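Local coordinates for protease Do-like 2, chloroplastic (Arabidopsis thaliana, PDB 4FLN), which acts as a chloroplast serine protease that makes the primary cut in the photodamaged D1 protein of photosystem II, at residues L86-N89 and A90-E94; V230-T233 and T234-S237; I373-G377 and L378-P382. All blocks are in the same frame, centred on the assembly; numbering follows the deposited sequence.

Contact 1 of 3, residues L86-N89 and A90-E94; sequences LLTN and AHCVE
Ala90 follows directly on Asn89, where the chain turns from a strand into a short, weakly bonded helix. The Ala90 N-H makes a weak hydrogen bond to OD1 of Asp122. His91, probably the histidine of the charge relay system, comes next. Its side chain lies close to those of Asp122 and Ser200, the other two probable members. Its imidazole lies alongside the Asn89 side chain, both pointing the same way, with amide and ring planes 10° apart. Asn89 CB makes an off-centre CH-pi contact, 4.2 Å from the centroid of the His91 ring. The ring is placed there by a chi1 of 85°, which sets CG between the backbone N and the carbonyl carbon. The backbone N of His91 also hydrogen-bonds to Asp122 OD1, so one carboxylate oxygen receives both N-H groups at the start of the turn, the first weakly. Cys92 closes it with a weak hydrogen bond from its N to Asn89 O, 3.3 Å long. Its SG packs against two side chains of the other segment, 3.7 Å from Thr88 OG1 and 3.7 Å from Asn89 CB. Thr88 OG1 is satisfied by Ser77 O, and Asn89 ND2 by Asp122 O. At Val93, CG2 comes 4.0 Å from Asn89 O, while its N makes a weak hydrogen bond to Ala90 O. The sequence Thr-Asn-Ala-His-Cys is the histidine motif of a chymotrypsin-like protease. Strand 85-88 belongs to the first of the two six-stranded barrels. It runs between strands 72-82 and 123-129, and Val93 rests on Ala124 and Leu126 of the latter.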
ATOM      1  N   LEU B  86     -44.623   9.340   3.712  1.00 61.76           N
ATOM      2  CA  LEU B  86     -43.489   8.539   4.167  1.00 59.58           C
ATOM      3  C   LEU B  86     -42.255   9.416   4.360  1.00 60.35           C
ATOM      4  O   LEU B  86     -41.951  10.274   3.534  1.00 69.00           O
ATOM      5  CB  LEU B  86     -43.167   7.432   3.162  1.00 54.23           C
ATOM      6  CG  LEU B  86     -44.241   6.364   3.000  1.00 51.54           C
ATOM      7  CD1 LEU B  86     -43.810   5.314   1.989  1.00 46.48           C
ATOM      8  CD2 LEU B  86     -44.539   5.735   4.357  1.00 51.73           C
ATOM      9  N   LEU B  87     -41.539   9.190   5.448  1.00 57.26           N
ATOM     10  CA  LEU B  87     -40.343   9.966   5.745  1.00 60.47           C
ATOM     11  C   LEU B  87     -39.108   9.182   5.333  1.00 50.79           C
ATOM     12  O   LEU B  87     -39.056   7.970   5.506  1.00 51.04           O
ATOM     13  CB  LEU B  87     -40.295  10.261   7.245  1.00 63.02           C
ATOM     14  CG  LEU B  87     -39.477  11.450   7.735  1.00 60.13           C
ATOM     15  CD1 LEU B  87     -39.548  12.585   6.742  1.00 53.77           C
ATOM     16  CD2 LEU B  87     -40.017  11.895   9.081  1.00 56.59           C
ATOM     17  N   THR B  88     -38.112   9.867   4.793  1.00 46.98           N
ATOM     18  CA  THR B  88     -36.845   9.211   4.482  1.00 44.61           C
ATOM     19  C   THR B  88     -35.682  10.191   4.395  1.00 39.46           C
ATOM     20  O   THR B  88     -35.845  11.378   4.620  1.00 42.29           O
ATOM     21  CB  THR B  88     -36.928   8.385   3.183  1.00 48.55           C
ATOM     22  OG1 THR B  88     -35.792   7.517   3.104  1.00 61.67           O
ATOM     23  CG2 THR B  88     -36.953   9.291   1.959  1.00 40.66           C
ATOM     24  N   ASN B  89     -34.495   9.681   4.096  1.00 42.70           N
ATOM     25  CA  ASN B  89     -33.366  10.552   3.823  1.00 48.68           C
ATOM     26  C   ASN B  89     -33.449  11.034   2.389  1.00 58.66           C
ATOM     27  O   ASN B  89     -33.970  10.334   1.524  1.00 58.01           O
ATOM     28  CB  ASN B  89     -32.043   9.833   4.053  1.00 48.63           C
ATOM     29  CG  ASN B  89     -31.729   9.664   5.510  1.00 59.30           C
ATOM     30  OD1 ASN B  89     -31.477   8.555   5.981  1.00 76.54           O
ATOM     31  ND2 ASN B  89     -31.754  10.761   6.246  1.00 56.03           N
ATOM     32  N   ALA B  90     -32.950  12.233   2.125  1.00 52.87           N
ATOM     33  CA  ALA B  90     -33.014  12.740   0.773  1.00 44.88           C
ATOM     34  C   ALA B  90     -32.053  11.957  -0.120  1.00 46.35           C
ATOM     35  O   ALA B  90     -32.342  11.709  -1.285  1.00 49.14           O
ATOM     36  CB  ALA B  90     -32.718  14.207   0.752  1.00 34.73           C
ATOM     37  N   HIS B  91     -30.924  11.539   0.440  1.00 50.94           N
ATOM     38  CA  HIS B  91     -29.920  10.819  -0.338  1.00 48.54           C
ATOM     39  C   HIS B  91     -30.435   9.459  -0.817  1.00 52.74           C
ATOM     40  O   HIS B  91     -29.947   8.918  -1.811  1.00 61.29           O
ATOM     41  CB  HIS B  91     -28.584  10.702   0.414  1.00 37.93           C
ATOM     42  CG  HIS B  91     -28.507   9.542   1.364  1.00 59.29           C
ATOM     43  ND1 HIS B  91     -28.412   9.701   2.730  1.00 60.28           N
ATOM     44  CD2 HIS B  91     -28.479   8.205   1.141  1.00 63.16           C
ATOM     45  CE1 HIS B  91     -28.341   8.514   3.307  1.00 58.35           C
ATOM     46  NE2 HIS B  91     -28.375   7.589   2.365  1.00 57.92           N
ATOM     47  N   CYS B  92     -31.437   8.918  -0.137  1.00 45.33           N
ATOM     48  CA  CYS B  92     -32.069   7.683  -0.604  1.00 51.21           C
ATOM     49  C   CYS B  92     -32.750   7.873  -1.966  1.00 55.14           C
ATOM     50  O   CYS B  92     -32.595   7.046  -2.854  1.00 62.86           O
ATOM     51  CB  CYS B  92     -33.077   7.137   0.424  1.00 40.02           C
ATOM     52  SG  CYS B  92     -32.366   6.726   2.031  1.00 81.22           S
ATOM     53  N   VAL B  93     -33.519   8.950  -2.104  1.00 51.27           N
ATOM     54  CA  VAL B  93     -34.266   9.247  -3.321  1.00 49.94           C
ATOM     55  C   VAL B  93     -33.558  10.239  -4.236  1.00 53.21           C
ATOM     56  O   VAL B  93     -34.126  10.696  -5.223  1.00 57.07           O
ATOM     57  CB  VAL B  93     -35.657   9.796  -3.005  1.00 63.04           C
ATOM     58  CG1 VAL B  93     -36.513   8.727  -2.354  1.00 66.77           C
ATOM     59  CG2 VAL B  93     -35.544  11.031  -2.122  1.00 66.73           C
ATOM     60  N   GLU B  94     -32.336  10.608  -3.883  1.00 52.98           N
ATOM     61  CA  GLU B  94     -31.579  11.574  -4.665  1.00 57.36           C
ATOM     62  C   GLU B  94     -31.528  11.214  -6.159  1.00 64.81           C
ATOM     63  O   GLU B  94     -31.338  10.053  -6.518  1.00 64.89           O
ATOM     64  CB  GLU B  94     -30.172  11.700  -4.088  1.00 54.48           C
ATOM     65  CG  GLU B  94     -29.101  11.987  -5.108  1.00 75.61           C
ATOM     66  CD  GLU B  94     -27.752  12.252  -4.461  1.00 91.69           C
ATOM     67  OE1 GLU B  94     -26.717  11.840  -5.038  1.00 94.87           O
ATOM     68  OE2 GLU B  94     -27.734  12.879  -3.378  1.00 93.34           O
TER

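Contact 2 of 3, residues V230-T233 and T234-S237; sequences VIPT and TVVS
Pro232 O receives the N-H of Val236 at 3.1 Å, with the donor in the carbonyl plane and an N-H...O angle of 154°. The N-H of Val235 adds a weak second bond to the same oxygen. Thr233 O is also gripped twice, both times by Ser237. Ser237 N approaches nearly in line with the carbonyl at 2.6 Å, while Ser237 OG donates from above the carbonyl plane at 2.9 Å. The hydroxyl can fold back to that oxygen because OG stands beside the backbone N and anti to the carbonyl carbon (chi1 -52°). This is the junction where strand 228-232 of the second protease barrel passes into helix 233-246, with Pro232 as N-cap residue. It matches the C-terminal helix that follows the last barrel strand in chymotrypsin-like proteases. The Thr233 hydroxyl is satisfied outside the two segments, by Gly143 O. Farther along, Val235 O accepts from Tyr252 OH. Apolar side chains also meet across the junction. Ile231 and Val235 cross at about a right angle, CG2 of the first lying 3.9 Å from CG1 of the second. The other methyl of Val235, CG2, meets Pro232 CG at 4.0 Å. Val236 CG2 sits 4.2 Å from Ile231 CG2. Beyond the junction, Ile231 and Val236 both reach Ile123 of the first barrel, and Pro232 leans on Leu145 and Tyr179.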
ATOM      1  N   VAL B 230     -28.314  10.320  14.078  1.00 54.02           N
ATOM      2  CA  VAL B 230     -29.753  10.481  13.949  1.00 55.96           C
ATOM      3  C   VAL B 230     -30.151  11.935  13.784  1.00 51.58           C
ATOM      4  O   VAL B 230     -29.827  12.773  14.620  1.00 62.04           O
ATOM      5  CB  VAL B 230     -30.504   9.906  15.167  1.00 45.28           C
ATOM      6  CG1 VAL B 230     -31.999  10.161  15.028  1.00 43.88           C
ATOM      7  CG2 VAL B 230     -30.216   8.419  15.318  1.00 36.70           C
ATOM      8  N   ILE B 231     -30.865  12.227  12.709  1.00 38.98           N
ATOM      9  CA  ILE B 231     -31.507  13.520  12.568  1.00 38.70           C
ATOM     10  C   ILE B 231     -32.665  13.610  13.565  1.00 48.94           C
ATOM     11  O   ILE B 231     -33.627  12.847  13.465  1.00 52.67           O
ATOM     12  CB  ILE B 231     -32.040  13.678  11.152  1.00 42.46           C
ATOM     13  CG1 ILE B 231     -30.891  13.501  10.157  1.00 37.47           C
ATOM     14  CG2 ILE B 231     -32.716  15.035  10.991  1.00 52.81           C
ATOM     15  CD1 ILE B 231     -31.281  12.895   8.836  1.00 28.92           C
ATOM     16  N   PRO B 232     -32.570  14.531  14.544  1.00 48.45           N
ATOM     17  CA  PRO B 232     -33.598  14.602  15.595  1.00 52.45           C
ATOM     18  C   PRO B 232     -34.954  15.135  15.129  1.00 58.68           C
ATOM     19  O   PRO B 232     -35.073  15.778  14.073  1.00 61.55           O
ATOM     20  CB  PRO B 232     -32.987  15.554  16.635  1.00 25.77           C
ATOM     21  CG  PRO B 232     -31.949  16.322  15.897  1.00 44.10           C
ATOM     22  CD  PRO B 232     -31.418  15.402  14.839  1.00 34.71           C
ATOM     23  N   THR B 233     -35.969  14.852  15.943  1.00 53.66           N
ATOM     24  CA  THR B 233     -37.329  15.319  15.721  1.00 55.73           C
ATOM     25  C   THR B 233     -37.418  16.814  15.434  1.00 52.91           C
ATOM     26  O   THR B 233     -38.162  17.238  14.550  1.00 50.27           O
ATOM     27  CB  THR B 233     -38.200  15.020  16.949  1.00 55.59           C
ATOM     28  OG1 THR B 233     -38.340  13.611  17.082  1.00 58.93           O
ATOM     29  CG2 THR B 233     -39.584  15.646  16.807  1.00 59.53           C
ATOM     30  N   THR B 234     -36.673  17.614  16.190  1.00 46.22           N
ATOM     31  CA  THR B 234     -36.749  19.065  16.043  1.00 50.25           C
ATOM     32  C   THR B 234     -36.345  19.543  14.645  1.00 46.50           C
ATOM     33  O   THR B 234     -36.965  20.451  14.094  1.00 44.10           O
ATOM     34  CB  THR B 234     -35.942  19.797  17.132  1.00 56.12           C
ATOM     35  OG1 THR B 234     -34.545  19.584  16.925  1.00 65.33           O
ATOM     36  CG2 THR B 234     -36.310  19.254  18.499  1.00 68.66           C
ATOM     37  N   VAL B 235     -35.316  18.930  14.069  1.00 43.51           N
ATOM     38  CA  VAL B 235     -34.892  19.294  12.728  1.00 40.12           C
ATOM     39  C   VAL B 235     -35.940  18.811  11.760  1.00 48.33           C
ATOM     40  O   VAL B 235     -36.188  19.432  10.731  1.00 57.33           O
ATOM     41  CB  VAL B 235     -33.563  18.649  12.353  1.00 42.38           C
ATOM     42  CG1 VAL B 235     -33.270  18.884  10.889  1.00 33.64           C
ATOM     43  CG2 VAL B 235     -32.453  19.201  13.216  1.00 49.51           C
ATOM     44  N   VAL B 236     -36.559  17.691  12.104  1.00 53.00           N
ATOM     45  CA  VAL B 236     -37.642  17.144  11.300  1.00 55.76           C
ATOM     46  C   VAL B 236     -38.881  18.023  11.325  1.00 48.48           C
ATOM     47  O   VAL B 236     -39.484  18.264  10.275  1.00 48.54           O
ATOM     48  CB  VAL B 236     -38.039  15.734  11.750  1.00 50.44           C
ATOM     49  CG1 VAL B 236     -39.247  15.266  10.958  1.00 39.64           C
ATOM     50  CG2 VAL B 236     -36.874  14.790  11.566  1.00 53.39           C
ATOM     51  N   SER B 237     -39.262  18.489  12.518  1.00 45.30           N
ATOM     52  CA  SER B 237     -40.424  19.374  12.667  1.00 50.15           C
ATOM     53  C   SER B 237     -40.221  20.579  11.784  1.00 49.76           C
ATOM     54  O   SER B 237     -41.095  20.940  11.000  1.00 46.70           O
ATOM     55  CB  SER B 237     -40.590  19.872  14.103  1.00 50.02           C
ATOM     56  OG  SER B 237     -40.597  18.810  15.036  1.00 70.14           O
TER

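Contact 3 of 3, residues I373-G377 and L378-P382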
ATOM      1  N   ILE B 373     -22.324  26.010 -21.750  1.00 52.80           N
ATOM      2  CA  ILE B 373     -22.370  26.664 -23.050  1.00 52.84           C
ATOM      3  C   ILE B 373     -21.033  26.453 -23.764  1.00 51.39           C
ATOM      4  O   ILE B 373     -19.973  26.482 -23.134  1.00 48.86           O
ATOM      5  CB  ILE B 373     -22.741  28.166 -22.923  1.00 44.37           C
ATOM      6  CG1 ILE B 373     -22.811  28.827 -24.297  1.00 51.11           C
ATOM      7  CG2 ILE B 373     -21.768  28.897 -22.018  1.00 41.53           C
ATOM      8  CD1 ILE B 373     -23.362  30.242 -24.260  1.00 59.20           C
ATOM      9  N   ILE B 374     -21.089  26.207 -25.070  1.00 49.46           N
ATOM     10  CA  ILE B 374     -19.892  25.932 -25.857  1.00 47.34           C
ATOM     11  C   ILE B 374     -19.726  26.934 -26.993  1.00 51.09           C
ATOM     12  O   ILE B 374     -20.615  27.101 -27.824  1.00 57.43           O
ATOM     13  CB  ILE B 374     -19.932  24.512 -26.449  1.00 51.41           C
ATOM     14  CG1 ILE B 374     -20.302  23.495 -25.372  1.00 52.14           C
ATOM     15  CG2 ILE B 374     -18.592  24.140 -27.065  1.00 50.46           C
ATOM     16  CD1 ILE B 374     -20.291  22.062 -25.857  1.00 50.37           C
ATOM     17  N   VAL B 375     -18.590  27.617 -27.016  1.00 62.40           N
ATOM     18  CA  VAL B 375     -18.288  28.568 -28.080  1.00 64.87           C
ATOM     19  C   VAL B 375     -16.966  28.207 -28.735  1.00 61.55           C
ATOM     20  O   VAL B 375     -15.941  28.122 -28.065  1.00 59.48           O
ATOM     21  CB  VAL B 375     -18.165  30.010 -27.554  1.00 61.75           C
ATOM     22  CG1 VAL B 375     -18.440  30.990 -28.679  1.00 59.42           C
ATOM     23  CG2 VAL B 375     -19.118  30.245 -26.401  1.00 63.39           C
ATOM     24  N   ALA B 376     -16.989  27.997 -30.043  1.00 60.36           N
ATOM     25  CA  ALA B 376     -15.773  27.669 -30.769  1.00 57.50           C
ATOM     26  C   ALA B 376     -15.082  26.452 -30.141  1.00 54.32           C
ATOM     27  O   ALA B 376     -13.848  26.333 -30.145  1.00 47.52           O
ATOM     28  CB  ALA B 376     -14.841  28.875 -30.801  1.00 53.55           C
ATOM     29  N   GLY B 377     -15.887  25.543 -29.601  1.00 46.12           N
ATOM     30  CA  GLY B 377     -15.351  24.353 -28.976  1.00 45.56           C
ATOM     31  C   GLY B 377     -14.904  24.611 -27.549  1.00 54.82           C
ATOM     32  O   GLY B 377     -14.470  23.683 -26.861  1.00 61.60           O
ATOM     33  N   LEU B 378     -15.012  25.863 -27.094  1.00 45.08           N
ATOM     34  CA  LEU B 378     -14.641  26.186 -25.716  1.00 52.55           C
ATOM     35  C   LEU B 378     -15.818  25.881 -24.796  1.00 48.23           C
ATOM     36  O   LEU B 378     -16.883  26.488 -24.900  1.00 46.60           O
ATOM     37  CB  LEU B 378     -14.214  27.654 -25.555  1.00 51.17           C
ATOM     38  CG  LEU B 378     -13.072  28.280 -26.370  1.00 51.04           C
ATOM     39  CD1 LEU B 378     -12.370  29.337 -25.539  1.00 50.65           C
ATOM     40  CD2 LEU B 378     -12.076  27.257 -26.889  1.00 46.60           C
ATOM     41  N   VAL B 379     -15.613  24.942 -23.884  1.00 36.14           N
ATOM     42  CA  VAL B 379     -16.704  24.444 -23.067  1.00 47.78           C
ATOM     43  C   VAL B 379     -16.703  25.091 -21.688  1.00 53.25           C
ATOM     44  O   VAL B 379     -15.736  24.957 -20.926  1.00 58.06           O
ATOM     45  CB  VAL B 379     -16.636  22.911 -22.945  1.00 53.62           C
ATOM     46  CG1 VAL B 379     -17.557  22.415 -21.863  1.00 43.96           C
ATOM     47  CG2 VAL B 379     -16.980  22.270 -24.277  1.00 63.02           C
ATOM     48  N   PHE B 380     -17.791  25.796 -21.382  1.00 49.41           N
ATOM     49  CA  PHE B 380     -17.942  26.498 -20.107  1.00 52.08           C
ATOM     50  C   PHE B 380     -18.993  25.861 -19.171  1.00 51.68           C
ATOM     51  O   PHE B 380     -20.081  25.492 -19.605  1.00 53.62           O
ATOM     52  CB  PHE B 380     -18.313  27.965 -20.358  1.00 44.15           C
ATOM     53  CG  PHE B 380     -17.273  28.744 -21.113  1.00 44.79           C
ATOM     54  CD1 PHE B 380     -16.099  29.138 -20.497  1.00 48.30           C
ATOM     55  CD2 PHE B 380     -17.484  29.116 -22.426  1.00 52.96           C
ATOM     56  CE1 PHE B 380     -15.150  29.868 -21.176  1.00 45.20           C
ATOM     57  CE2 PHE B 380     -16.535  29.846 -23.115  1.00 52.64           C
ATOM     58  CZ  PHE B 380     -15.365  30.219 -22.488  1.00 49.74           C
ATOM     59  N   THR B 381     -18.654  25.724 -17.892  1.00 41.20           N
ATOM     60  CA  THR B 381     -19.641  25.415 -16.852  1.00 46.42           C
ATOM     61  C   THR B 381     -19.344  26.197 -15.582  1.00 53.40           C
ATOM     62  O   THR B 381     -18.221  26.682 -15.388  1.00 53.51           O
ATOM     63  CB  THR B 381     -19.659  23.932 -16.447  1.00 45.26           C
ATOM     64  OG1 THR B 381     -18.321  23.429 -16.433  1.00 55.17           O
ATOM     65  CG2 THR B 381     -20.496  23.119 -17.384  1.00 44.72           C
ATOM     66  N   PRO B 382     -20.351  26.315 -14.700  1.00 48.13           N
ATOM     67  CA  PRO B 382     -20.096  26.890 -13.378  1.00 40.60           C
ATOM     68  C   PRO B 382     -19.296  25.902 -12.530  1.00 43.45           C
ATOM     69  O   PRO B 382     -19.475  24.689 -12.634  1.00 50.10           O
ATOM     70  CB  PRO B 382     -21.501  27.096 -12.808  1.00 29.34           C
ATOM     71  CG  PRO B 382     -22.417  27.021 -13.978  1.00 41.21           C
ATOM     72  CD  PRO B 382     -21.779  26.035 -14.897  1.00 44.87           C
TER
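A tight two-residue beta hairpin of the second PDZ domain forms this contact, its strands 373-375 and 378-382 joined by a type I' turn from Val375 to Leu378. Val375 and Leu378 bond both ways beside the turn, Leu378 N to Val375 O at 2.6 Å and Val375 N to Leu378 O at 2.9 Å. Ile373 and Phe380 form the next hydrogen-bonded pair. Between these two pairs Ile374 faces Val379 as a non-hydrogen-bonded pair. These two side chains lie side by side, and Val379 CG2 touches Ile374 CD1 at 3.7 Å. Ile374 CG1 stands anti to the carbonyl carbon (chi1 -48°), which carries it alongside the valine methyl. Replacing Ile374 with a glycine would probably leave that methyl without its cross-strand partner and open a gap beside Ile495. Ile373, Val375, Leu378 and Phe380 share the other face of the sheet. Helix 450-459 packs on Ile373 and Val375, and the Phe380 ring meets that of Phe467. Ile373 CG2 lies 3.9 Å from Phe380 CB. Val375 CG2 reaches the edge of the Phe380 ring, 4.2 Å from CE2.

How the contacts relate
Contacts 1 and 2 both belong to the protease domain and touch, their centres 14 Å apart. Asn89 ND2 packs 3.4 Å from Ile231 CD1, and Leu87 CD2 lies 3.9 Å from Val236 CG1. These touches bring the first barrel and the loop after strand 85-88 against strand 228-232 and the start of helix 233-246. Contact 1 holds the probable charge relay histidine. At their nearest atoms, the side chain of Ile231 in contact 2 is about 5 Å from that of Asp122 and about 7 Å from that of Ser200. Contact 3 lies in the second PDZ domain, away from these sites. Its nearest atoms are about 17 Å from contact 1 and about 27 Å from contact 2.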